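Local atomic coordinates of MATE family efflux transporter (Vibrio cholerae, PDB entry 6IDP), a protein that probably exports drugs and other toxic compounds from the bacterial cell as a MATE family transporter driven by an ion gradient, most likely of protons. Residues Gln13-Gln16 with Met17-Met21; Leu368-Ser371 with Val372-Leu376; Val65-Gly68 with Ile69-Ala73. All coordinates share one frame; numbering follows the deposited sequence.

Contact 1: Gln13-Gln16 with Met17-Met21; sequences QLFQ and MTWPM. With OLC ((2R)-2,3-dihydroxypropyl (9Z)-octadec-9-enoate), chain M; OLC ((2R)-2,3-dihydroxypropyl (9Z)-octadec-9-enoate), chain Q; OLC ((2R)-2,3-dihydroxypropyl (9Z)-octadec-9-enoate), chain P.
The F15 ring has W19 CD1 on one face, offset toward its rim, and C13 of the chain Q monoolein over the centre of the other. C16 of the chain P monoolein lies at its edge, in plane. The W19 indole has P20 CD 3.3 Å above one face and the chain M lipid tail along the opposite face. The Q16 amide is at its edge. F15 and W19 meet obliquely, with planes at 39°. F15 CE2 and W19 CD1 are 4.0 Å apart.

Q16 and W19 lie side by side, one turn apart. W19 NE1 donates to Q16 OE1 at 3.1 Å and nearly straight, at 171°. OE1 sits in the indole plane, but NE1 lies well above the carbonyl plane of Q16 and not on a lone pair; the amide and indole planes are nearly perpendicular. The bend of Q16 at chi2 (-62°) sets OE1 beside the indole N-H.

T18 OG1 donates to L14 O at 2.7 Å and is also bonded to S289 OG of helix 281-299. P20 brings CD to within 3.2 Å of Q16 O. Proline has no N-H to give, and helix 5-39 is kinked here.

The lipid tails resemble the acyl chains of a membrane. An acyl chain offers the indole N-H no acceptor; Q16 OE1, one turn back on the same helix, supplies one. Both aromatic rings offer carbon surface to the lipid.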
ATOM      1  N   GLN A  13      -1.818  22.816  -1.887  1.00 34.34           N
ATOM      2  CA  GLN A  13      -0.635  22.135  -1.373  1.00 32.86           C
ATOM      3  C   GLN A  13      -0.842  20.624  -1.415  1.00 29.76           C
ATOM      4  O   GLN A  13       0.050  19.878  -1.815  1.00 28.93           O
ATOM      5  CB  GLN A  13      -0.311  22.595   0.054  1.00 36.84           C
ATOM      6  CG  GLN A  13       0.226  24.019   0.156  1.00 50.25           C
ATOM      7  CD  GLN A  13       0.358  24.498   1.594  1.00 58.09           C
ATOM      8  OE1 GLN A  13       0.454  23.695   2.522  1.00 61.66           O
ATOM      9  NE2 GLN A  13       0.360  25.811   1.782  1.00 60.31           N
ATOM     10  N   LEU A  14      -2.028  20.180  -1.010  1.00 30.15           N
ATOM     11  CA  LEU A  14      -2.349  18.757  -1.027  1.00 30.99           C
ATOM     12  C   LEU A  14      -2.337  18.215  -2.454  1.00 34.82           C
ATOM     13  O   LEU A  14      -1.846  17.115  -2.698  1.00 34.28           O
ATOM     14  CB  LEU A  14      -3.707  18.496  -0.369  1.00 30.42           C
ATOM     15  CG  LEU A  14      -4.206  17.046  -0.386  1.00 35.42           C
ATOM     16  CD1 LEU A  14      -3.274  16.129   0.396  1.00 28.71           C
ATOM     17  CD2 LEU A  14      -5.632  16.952   0.144  1.00 31.66           C
ATOM     18  N   PHE A  15      -2.864  18.995  -3.394  1.00 32.49           N
ATOM     19  CA  PHE A  15      -2.875  18.584  -4.796  1.00 33.82           C
ATOM     20  C   PHE A  15      -1.460  18.407  -5.342  1.00 38.05           C
ATOM     21  O   PHE A  15      -1.160  17.403  -5.987  1.00 32.96           O
ATOM     22  CB  PHE A  15      -3.641  19.593  -5.658  1.00 36.18           C
ATOM     23  CG  PHE A  15      -3.540  19.321  -7.132  1.00 42.74           C
ATOM     24  CD1 PHE A  15      -4.253  18.282  -7.710  1.00 42.35           C
ATOM     25  CD2 PHE A  15      -2.726  20.097  -7.942  1.00 45.46           C
ATOM     26  CE1 PHE A  15      -4.159  18.025  -9.068  1.00 50.52           C
ATOM     27  CE2 PHE A  15      -2.627  19.844  -9.302  1.00 48.99           C
ATOM     28  CZ  PHE A  15      -3.346  18.807  -9.863  1.00 41.44           C
ATOM     29  N   GLN A  16      -0.594  19.383  -5.081  1.00 32.39           N
ATOM     30  CA  GLN A  16       0.780  19.330  -5.577  1.00 34.98           C
ATOM     31  C   GLN A  16       1.578  18.208  -4.922  1.00 33.12           C
ATOM     32  O   GLN A  16       2.498  17.665  -5.526  1.00 35.04           O
ATOM     33  CB  GLN A  16       1.490  20.670  -5.359  1.00 35.10           C
ATOM     34  CG  GLN A  16       0.999  21.789  -6.267  1.00 40.61           C
ATOM     35  CD  GLN A  16       1.234  21.499  -7.742  1.00 48.45           C
ATOM     36  OE1 GLN A  16       2.220  20.862  -8.115  1.00 51.94           O
ATOM     37  NE2 GLN A  16       0.323  21.967  -8.589  1.00 55.25           N
ATOM     38  N   MET A  17       1.229  17.867  -3.687  1.00 28.63           N
ATOM     39  CA  MET A  17       1.882  16.763  -2.996  1.00 27.02           C
ATOM     40  C   MET A  17       1.384  15.409  -3.495  1.00 39.17           C
ATOM     41  O   MET A  17       2.135  14.437  -3.517  1.00 31.21           O
ATOM     42  CB  MET A  17       1.660  16.868  -1.486  1.00 29.78           C
ATOM     43  CG  MET A  17       2.474  17.953  -0.799  1.00 39.99           C
ATOM     44  SD  MET A  17       4.187  17.476  -0.503  1.00 45.87           S
ATOM     45  CE  MET A  17       3.971  16.113   0.641  1.00 51.65           C
ATOM     46  N   THR A  18       0.118  15.355  -3.898  1.00 37.77           N
ATOM     47  CA  THR A  18      -0.533  14.079  -4.174  1.00 34.54           C
ATOM     48  C   THR A  18      -0.360  13.580  -5.611  1.00 37.01           C
ATOM     49  O   THR A  18      -0.088  12.399  -5.822  1.00 37.66           O
ATOM     50  CB  THR A  18      -2.044  14.148  -3.856  1.00 35.31           C
ATOM     51  OG1 THR A  18      -2.223  14.464  -2.470  1.00 29.53           O
ATOM     52  CG2 THR A  18      -2.720  12.818  -4.153  1.00 31.54           C
ATOM     53  N   TRP A  19      -0.498  14.461  -6.599  1.00 32.09           N
ATOM     54  CA  TRP A  19      -0.461  14.005  -7.990  1.00 38.45           C
ATOM     55  C   TRP A  19       0.848  13.296  -8.408  1.00 38.06           C
ATOM     56  O   TRP A  19       0.794  12.396  -9.244  1.00 36.44           O
ATOM     57  CB  TRP A  19      -0.774  15.167  -8.954  1.00 35.68           C
ATOM     58  CG  TRP A  19       0.323  16.167  -9.179  1.00 40.36           C
ATOM     59  CD1 TRP A  19       0.437  17.403  -8.609  1.00 40.89           C
ATOM     60  CD2 TRP A  19       1.447  16.029 -10.061  1.00 41.03           C
ATOM     61  NE1 TRP A  19       1.566  18.036  -9.070  1.00 45.85           N
ATOM     62  CE2 TRP A  19       2.204  17.212  -9.959  1.00 46.57           C
ATOM     63  CE3 TRP A  19       1.889  15.016 -10.918  1.00 40.40           C
ATOM     64  CZ2 TRP A  19       3.379  17.409 -10.683  1.00 49.58           C
ATOM     65  CZ3 TRP A  19       3.053  15.214 -11.631  1.00 47.19           C
ATOM     66  CH2 TRP A  19       3.785  16.401 -11.511  1.00 49.45           C
ATOM     67  N   PRO A  20       2.016  13.675  -7.841  1.00 37.12           N
ATOM     68  CA  PRO A  20       3.167  12.853  -8.239  1.00 34.38           C
ATOM     69  C   PRO A  20       3.083  11.420  -7.719  1.00 37.44           C
ATOM     70  O   PRO A  20       3.589  10.504  -8.367  1.00 36.79           O
ATOM     71  CB  PRO A  20       4.362  13.579  -7.610  1.00 30.54           C
ATOM     72  CG  PRO A  20       3.894  14.960  -7.363  1.00 32.02           C
ATOM     73  CD  PRO A  20       2.440  14.832  -7.028  1.00 37.14           C
ATOM     74  N   MET A  21       2.462  11.236  -6.558  1.00 33.80           N
ATOM     75  CA  MET A  21       2.299   9.902  -5.994  1.00 34.19           C
ATOM     76  C   MET A  21       1.265   9.120  -6.792  1.00 38.21           C
ATOM     77  O   MET A  21       1.345   7.899  -6.898  1.00 46.67           O
ATOM     78  CB  MET A  21       1.896   9.973  -4.518  1.00 28.63           C
ATOM     79  CG  MET A  21       2.975  10.544  -3.607  1.00 27.07           C
ATOM     80  SD  MET A  21       4.599   9.796  -3.860  1.00 45.70           S
ATOM     81  CE  MET A  21       4.280   8.088  -3.440  1.00 34.87           C
TER
HETATM   82  C18 OLC M 512      -4.074  14.726 -12.513  1.00 60.21           C
HETATM   83  C10 OLC M 512       2.376  20.942 -12.070  1.00 54.09           C
HETATM   84  C17 OLC M 512      -2.685  15.221 -12.171  1.00 60.11           C
HETATM   85  C11 OLC M 512       0.868  21.057 -12.073  1.00 51.79           C
HETATM   86  C16 OLC M 512      -2.339  16.405 -13.049  1.00 58.64           C
HETATM   87  C12 OLC M 512       0.249  19.686 -11.902  1.00 44.46           C
HETATM   88  C15 OLC M 512      -0.997  16.974 -12.639  1.00 52.73           C
HETATM   89  C13 OLC M 512       0.612  18.816 -13.085  1.00 48.43           C
HETATM   90  C14 OLC M 512      -0.616  18.090 -13.589  1.00 52.35           C
HETATM   91  C18 OLC Q 516      -9.757  15.471 -10.074  1.00 67.27           C
HETATM   92  C10 OLC Q 516      -5.208  23.155  -9.084  1.00 77.27           C
HETATM   93  C9  OLC Q 516      -4.694  24.387  -8.894  1.00 77.37           C
HETATM   94  C17 OLC Q 516      -8.520  16.343 -10.069  1.00 69.70           C
HETATM   95  C11 OLC Q 516      -6.534  22.992  -9.797  1.00 76.84           C
HETATM   96  C16 OLC Q 516      -8.769  17.596  -9.253  1.00 66.34           C
HETATM   97  C12 OLC Q 516      -6.811  21.528 -10.072  1.00 74.92           C
HETATM   98  C15 OLC Q 516      -7.679  18.605  -9.549  1.00 64.69           C
HETATM   99  C13 OLC Q 516      -6.605  20.714  -8.811  1.00 71.90           C
HETATM  100  C14 OLC Q 516      -7.775  19.775  -8.594  1.00 67.15           C
HETATM  101  C18 OLC P 515      -4.525  13.998  -7.690  1.00 56.72           C
HETATM  102  C10 OLC P 515      -8.522  19.392  -4.609  1.00 68.99           C
HETATM  103  C9  OLC P 515      -8.782  20.579  -5.202  1.00 68.38           C
HETATM  104  C17 OLC P 515      -5.974  14.142  -7.278  1.00 52.23           C
HETATM  105  C11 OLC P 515      -7.232  19.176  -3.845  1.00 67.75           C
HETATM  106  C8  OLC P 515      -7.795  21.725  -5.116  1.00 63.73           C
HETATM  107  C16 OLC P 515      -6.140  15.376  -6.415  1.00 45.49           C
HETATM  108  C12 OLC P 515      -7.311  17.904  -3.025  1.00 61.89           C
HETATM  109  C7  OLC P 515      -8.059  22.716  -6.231  1.00 61.84           C
HETATM  110  C15 OLC P 515      -5.696  15.073  -5.001  1.00 37.86           C
HETATM  111  C13 OLC P 515      -7.221  16.690  -3.925  1.00 56.61           C
HETATM  112  C6  OLC P 515      -8.762  23.943  -5.690  1.00 61.25           C
HETATM  113  C14 OLC P 515      -5.772  16.336  -4.173  1.00 48.56           C
HETATM  114  C5  OLC P 515      -7.780  24.800  -4.922  1.00 63.13           C

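Contact 2: Leu368-Ser371 with Val372-Leu376; sequences LMVS and VANAL
L368 O accepts the V372 N-H at 2.9 Å, and the same i to i+4 pattern runs on through M369 to A373, V370 to N374 and S371 to A375. The straightest of the four is N374 N to V370 O, at 170°. These bonds form the last turns of helix 360-375. L376 has already left the helix, although its N still bonds to V372 O.

S371 adds a side-chain bond to this backbone. Its OG donates to L368 O at 2.8 Å, so that this carbonyl is gripped by two donors, the hydroxyl and V372 N. The hydroxyl gets there because chi1 of 68° places OG between the backbone N and the carbonyl carbon, where it can turn back along the helix.

V372 CG2 also lies against this carbonyl, 3.2 Å from L368 O. CG2 reaches it because it is anti to the V372 carbonyl carbon and beside the backbone N. The methyl of A373 lies 3.3 Å from M369 O, and that of A375 lies near S371 O.

V370 and N374 lie side by side and point the same way. V370 CG1 is 3.9 Å from N374 ND2. The amide nitrogen is also close to V370 O, but the angle is too poor for a hydrogen bond.

V372 and A375 face helix 281-299, L368 and M369 face helix 303-330, and V370 and N374 face helix 379-435. M369 also reaches Y429 of helix 379-435. These turns thus pack against three helices; the turns themselves lie in the second MatE range. Within them, the S371 hydroxyl spends its proton on the helix's own backbone, a common way for serine to be accommodated in a membrane helix.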
ATOM      1  N   LEU A 368      -8.222   6.828   4.755  1.00 27.95           N
ATOM      2  CA  LEU A 368      -7.691   8.148   5.067  1.00 31.22           C
ATOM      3  C   LEU A 368      -7.481   8.312   6.567  1.00 29.00           C
ATOM      4  O   LEU A 368      -6.444   8.800   7.011  1.00 28.83           O
ATOM      5  CB  LEU A 368      -8.637   9.231   4.547  1.00 32.61           C
ATOM      6  CG  LEU A 368      -8.034  10.430   3.816  1.00 41.95           C
ATOM      7  CD1 LEU A 368      -7.265   9.978   2.587  1.00 42.71           C
ATOM      8  CD2 LEU A 368      -9.133  11.406   3.432  1.00 41.11           C
ATOM      9  N   MET A 369      -8.473   7.887   7.341  1.00 26.88           N
ATOM     10  CA  MET A 369      -8.429   8.027   8.789  1.00 28.58           C
ATOM     11  C   MET A 369      -7.312   7.186   9.409  1.00 30.63           C
ATOM     12  O   MET A 369      -6.702   7.601  10.396  1.00 24.43           O
ATOM     13  CB  MET A 369      -9.782   7.656   9.399  1.00 24.07           C
ATOM     14  CG  MET A 369     -10.914   8.609   9.026  1.00 24.32           C
ATOM     15  SD  MET A 369     -10.617  10.312   9.552  1.00 33.97           S
ATOM     16  CE  MET A 369     -10.087  11.089   8.027  1.00 26.57           C
ATOM     17  N   VAL A 370      -7.042   6.017   8.829  1.00 24.08           N
ATOM     18  CA  VAL A 370      -5.941   5.174   9.291  1.00 23.78           C
ATOM     19  C   VAL A 370      -4.609   5.901   9.132  1.00 28.92           C
ATOM     20  O   VAL A 370      -3.818   5.976  10.073  1.00 29.45           O
ATOM     21  CB  VAL A 370      -5.877   3.826   8.532  1.00 24.35           C
ATOM     22  CG1 VAL A 370      -4.542   3.129   8.785  1.00 22.66           C
ATOM     23  CG2 VAL A 370      -7.031   2.926   8.942  1.00 22.68           C
ATOM     24  N   SER A 371      -4.374   6.443   7.942  1.00 27.45           N
ATOM     25  CA  SER A 371      -3.127   7.139   7.652  1.00 26.57           C
ATOM     26  C   SER A 371      -2.985   8.418   8.476  1.00 23.42           C
ATOM     27  O   SER A 371      -1.880   8.791   8.863  1.00 32.53           O
ATOM     28  CB  SER A 371      -3.029   7.462   6.158  1.00 29.44           C
ATOM     29  OG  SER A 371      -3.992   8.431   5.786  1.00 37.77           O
ATOM     30  N   VAL A 372      -4.106   9.084   8.741  1.00 23.93           N
ATOM     31  CA  VAL A 372      -4.102  10.306   9.539  1.00 23.35           C
ATOM     32  C   VAL A 372      -3.797   9.996  11.005  1.00 27.42           C
ATOM     33  O   VAL A 372      -3.009  10.696  11.645  1.00 26.64           O
ATOM     34  CB  VAL A 372      -5.448  11.059   9.430  1.00 22.92           C
ATOM     35  CG1 VAL A 372      -5.584  12.096  10.540  1.00 25.04           C
ATOM     36  CG2 VAL A 372      -5.577  11.718   8.062  1.00 21.26           C
ATOM     37  N   ALA A 373      -4.411   8.937  11.524  1.00 25.03           N
ATOM     38  CA  ALA A 373      -4.159   8.490  12.892  1.00 24.09           C
ATOM     39  C   ALA A 373      -2.679   8.169  13.112  1.00 29.62           C
ATOM     40  O   ALA A 373      -2.087   8.599  14.106  1.00 27.52           O
ATOM     41  CB  ALA A 373      -5.016   7.280  13.215  1.00 25.21           C
ATOM     42  N   ASN A 374      -2.089   7.411  12.188  1.00 23.00           N
ATOM     43  CA  ASN A 374      -0.664   7.102  12.249  1.00 32.66           C
ATOM     44  C   ASN A 374       0.196   8.366  12.205  1.00 33.51           C
ATOM     45  O   ASN A 374       1.184   8.480  12.933  1.00 31.24           O
ATOM     46  CB  ASN A 374      -0.262   6.167  11.102  1.00 29.44           C
ATOM     47  CG  ASN A 374      -0.621   4.714  11.370  1.00 34.35           C
ATOM     48  OD1 ASN A 374      -0.450   4.213  12.479  1.00 28.66           O
ATOM     49  ND2 ASN A 374      -1.113   4.027  10.342  1.00 23.18           N
ATOM     50  N   ALA A 375      -0.187   9.305  11.344  1.00 31.43           N
ATOM     51  CA  ALA A 375       0.558  10.551  11.173  1.00 30.36           C
ATOM     52  C   ALA A 375       0.587  11.378  12.457  1.00 29.75           C
ATOM     53  O   ALA A 375       1.529  12.134  12.695  1.00 33.20           O
ATOM     54  CB  ALA A 375      -0.037  11.366  10.037  1.00 26.53           C
ATOM     55  N   LEU A 376      -0.450  11.228  13.277  1.00 32.09           N
ATOM     56  CA  LEU A 376      -0.542  11.928  14.554  1.00 34.55           C
ATOM     57  C   LEU A 376       0.092  11.129  15.691  1.00 29.77           C
ATOM     58  O   LEU A 376       0.015  11.523  16.850  1.00 32.39           O
ATOM     59  CB  LEU A 376      -2.004  12.230  14.894  1.00 30.81           C
ATOM     60  CG  LEU A 376      -2.751  13.220  13.997  1.00 34.65           C
ATOM     61  CD1 LEU A 376      -4.247  13.143  14.256  1.00 33.02           C
ATOM     62  CD2 LEU A 376      -2.237  14.640  14.215  1.00 21.94           C
TER

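Contact 3: Val65-Gly68 with Ile69-Ala73; sequences VGLG and IATTA
V65 and I69 meet one turn apart on helix 54-80, methyl against methyl. V65 CG1 touches I69 CD1 at 3.9 Å. I69 sends CG1 back along the helix, anti to its own carbonyl carbon, and extends the chain at chi2 (176°). This brings I69 CG1 to 3.3 Å from V65 O, the carbonyl that also accepts I69 N at 2.8 Å.

L67 and T71 pair in the same spacing. T71 OG1 lies beside its backbone N (chi1 -58°), which points the hydroxyl at the preceding turn. It donates to L67 O at 2.6 Å. T71 N donates to the same oxygen at 2.8 Å, from the opposite face of the carbonyl plane. The hydroxyl also has a carbon neighbour, L67 CD1, at 3.8 Å.

This is a familiar motif of membrane helices, in which a threonine hydroxyl is satisfied by the carbonyl four residues back. Helix 54-80 belongs to the first MatE range, yet helix 226-259 packs on it through V65, L67 and A70. V65 also touches a bound monoolein.

T72 repeats the threonine theme less firmly. Its OG1 has the same orientation, but its bond to G68 O is weak, at 3.3 Å. T72 N makes the regular backbone bond to that oxygen. The T72 side chain also meets R155 of helix 124-156 and two prolines, P291 and P292, of helix 281-299. G66 and G68 bring no side chain to these turns; the carbonyl of G66 takes the N-H of A70.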
ATOM      1  N   VAL A  65       6.303  -1.296   4.389  1.00 26.29           N
ATOM      2  CA  VAL A  65       5.288  -0.250   4.467  1.00 41.66           C
ATOM      3  C   VAL A  65       5.135   0.209   5.916  1.00 33.31           C
ATOM      4  O   VAL A  65       5.060   1.408   6.188  1.00 32.70           O
ATOM      5  CB  VAL A  65       3.930  -0.721   3.907  1.00 44.31           C
ATOM      6  CG1 VAL A  65       2.820   0.239   4.306  1.00 40.85           C
ATOM      7  CG2 VAL A  65       4.002  -0.833   2.392  1.00 40.42           C
ATOM      8  N   GLY A  66       5.112  -0.750   6.838  1.00 28.16           N
ATOM      9  CA  GLY A  66       5.067  -0.453   8.259  1.00 29.73           C
ATOM     10  C   GLY A  66       6.193   0.458   8.722  1.00 33.36           C
ATOM     11  O   GLY A  66       5.973   1.357   9.535  1.00 40.32           O
ATOM     12  N   LEU A  67       7.399   0.234   8.206  1.00 30.81           N
ATOM     13  CA  LEU A  67       8.535   1.090   8.542  1.00 26.77           C
ATOM     14  C   LEU A  67       8.415   2.448   7.857  1.00 28.87           C
ATOM     15  O   LEU A  67       8.793   3.472   8.429  1.00 33.20           O
ATOM     16  CB  LEU A  67       9.858   0.420   8.159  1.00 27.70           C
ATOM     17  CG  LEU A  67      11.124   1.248   8.412  1.00 30.97           C
ATOM     18  CD1 LEU A  67      11.193   1.722   9.862  1.00 30.14           C
ATOM     19  CD2 LEU A  67      12.375   0.466   8.046  1.00 25.47           C
ATOM     20  N   GLY A  68       7.892   2.455   6.636  1.00 28.62           N
ATOM     21  CA  GLY A  68       7.678   3.696   5.910  1.00 28.77           C
ATOM     22  C   GLY A  68       6.688   4.609   6.616  1.00 28.75           C
ATOM     23  O   GLY A  68       6.886   5.826   6.685  1.00 30.19           O
ATOM     24  N   ILE A  69       5.624   4.015   7.143  1.00 26.51           N
ATOM     25  CA  ILE A  69       4.624   4.752   7.908  1.00 29.54           C
ATOM     26  C   ILE A  69       5.245   5.354   9.180  1.00 32.85           C
ATOM     27  O   ILE A  69       4.995   6.512   9.508  1.00 29.88           O
ATOM     28  CB  ILE A  69       3.427   3.841   8.273  1.00 27.73           C
ATOM     29  CG1 ILE A  69       2.655   3.446   7.007  1.00 31.90           C
ATOM     30  CG2 ILE A  69       2.500   4.526   9.266  1.00 31.28           C
ATOM     31  CD1 ILE A  69       1.504   2.479   7.251  1.00 26.87           C
ATOM     32  N   ALA A  70       6.069   4.573   9.877  1.00 34.34           N
ATOM     33  CA  ALA A  70       6.737   5.049  11.090  1.00 29.46           C
ATOM     34  C   ALA A  70       7.737   6.156  10.774  1.00 32.41           C
ATOM     35  O   ALA A  70       7.833   7.150  11.498  1.00 36.08           O
ATOM     36  CB  ALA A  70       7.437   3.897  11.799  1.00 24.41           C
ATOM     37  N   THR A  71       8.485   5.962   9.693  1.00 27.70           N
ATOM     38  CA  THR A  71       9.470   6.930   9.235  1.00 31.60           C
ATOM     39  C   THR A  71       8.841   8.289   8.951  1.00 34.66           C
ATOM     40  O   THR A  71       9.343   9.319   9.390  1.00 33.66           O
ATOM     41  CB  THR A  71      10.180   6.429   7.965  1.00 32.02           C
ATOM     42  OG1 THR A  71      10.806   5.171   8.236  1.00 30.57           O
ATOM     43  CG2 THR A  71      11.228   7.431   7.504  1.00 29.45           C
ATOM     44  N   THR A  72       7.736   8.281   8.216  1.00 32.56           N
ATOM     45  CA  THR A  72       7.076   9.518   7.818  1.00 31.81           C
ATOM     46  C   THR A  72       6.511  10.265   9.023  1.00 31.14           C
ATOM     47  O   THR A  72       6.687  11.473   9.146  1.00 33.17           O
ATOM     48  CB  THR A  72       5.946   9.244   6.801  1.00 34.41           C
ATOM     49  OG1 THR A  72       6.523   8.917   5.532  1.00 37.35           O
ATOM     50  CG2 THR A  72       5.065  10.464   6.640  1.00 41.23           C
ATOM     51  N   ALA A  73       5.854   9.536   9.919  1.00 24.27           N
ATOM     52  CA  ALA A  73       5.222  10.142  11.084  1.00 26.21           C
ATOM     53  C   ALA A  73       6.232  10.750  12.064  1.00 30.81           C
ATOM     54  O   ALA A  73       6.045  11.867  12.542  1.00 32.95           O
ATOM     55  CB  ALA A  73       4.354   9.118  11.799  1.00 23.10           C
TER

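All three contacts are short runs of helix, each on a different helix, linking residues one turn apart. Contacts 2 and 3 are buried. Contact 1 is partly buried and lies farthest from the chain centre. Contacts 2 and 3 touch, with N374 CB 3.7 Å from I69 CG2, and so join the two MatE ranges. Contact 1 touches neither; its nearest atoms are about 7 Å from contact 2 and about 8 Å from contact 3. Helix 281-299 borders all three. Hydroxyl-to-carbonyl bonds recur throughout. Aromatic rings and a hydrogen bond from an indole to a side-chain amide occur only in contact 1, where three lipid tails lie against the side chains; in contact 3 V65 touches one.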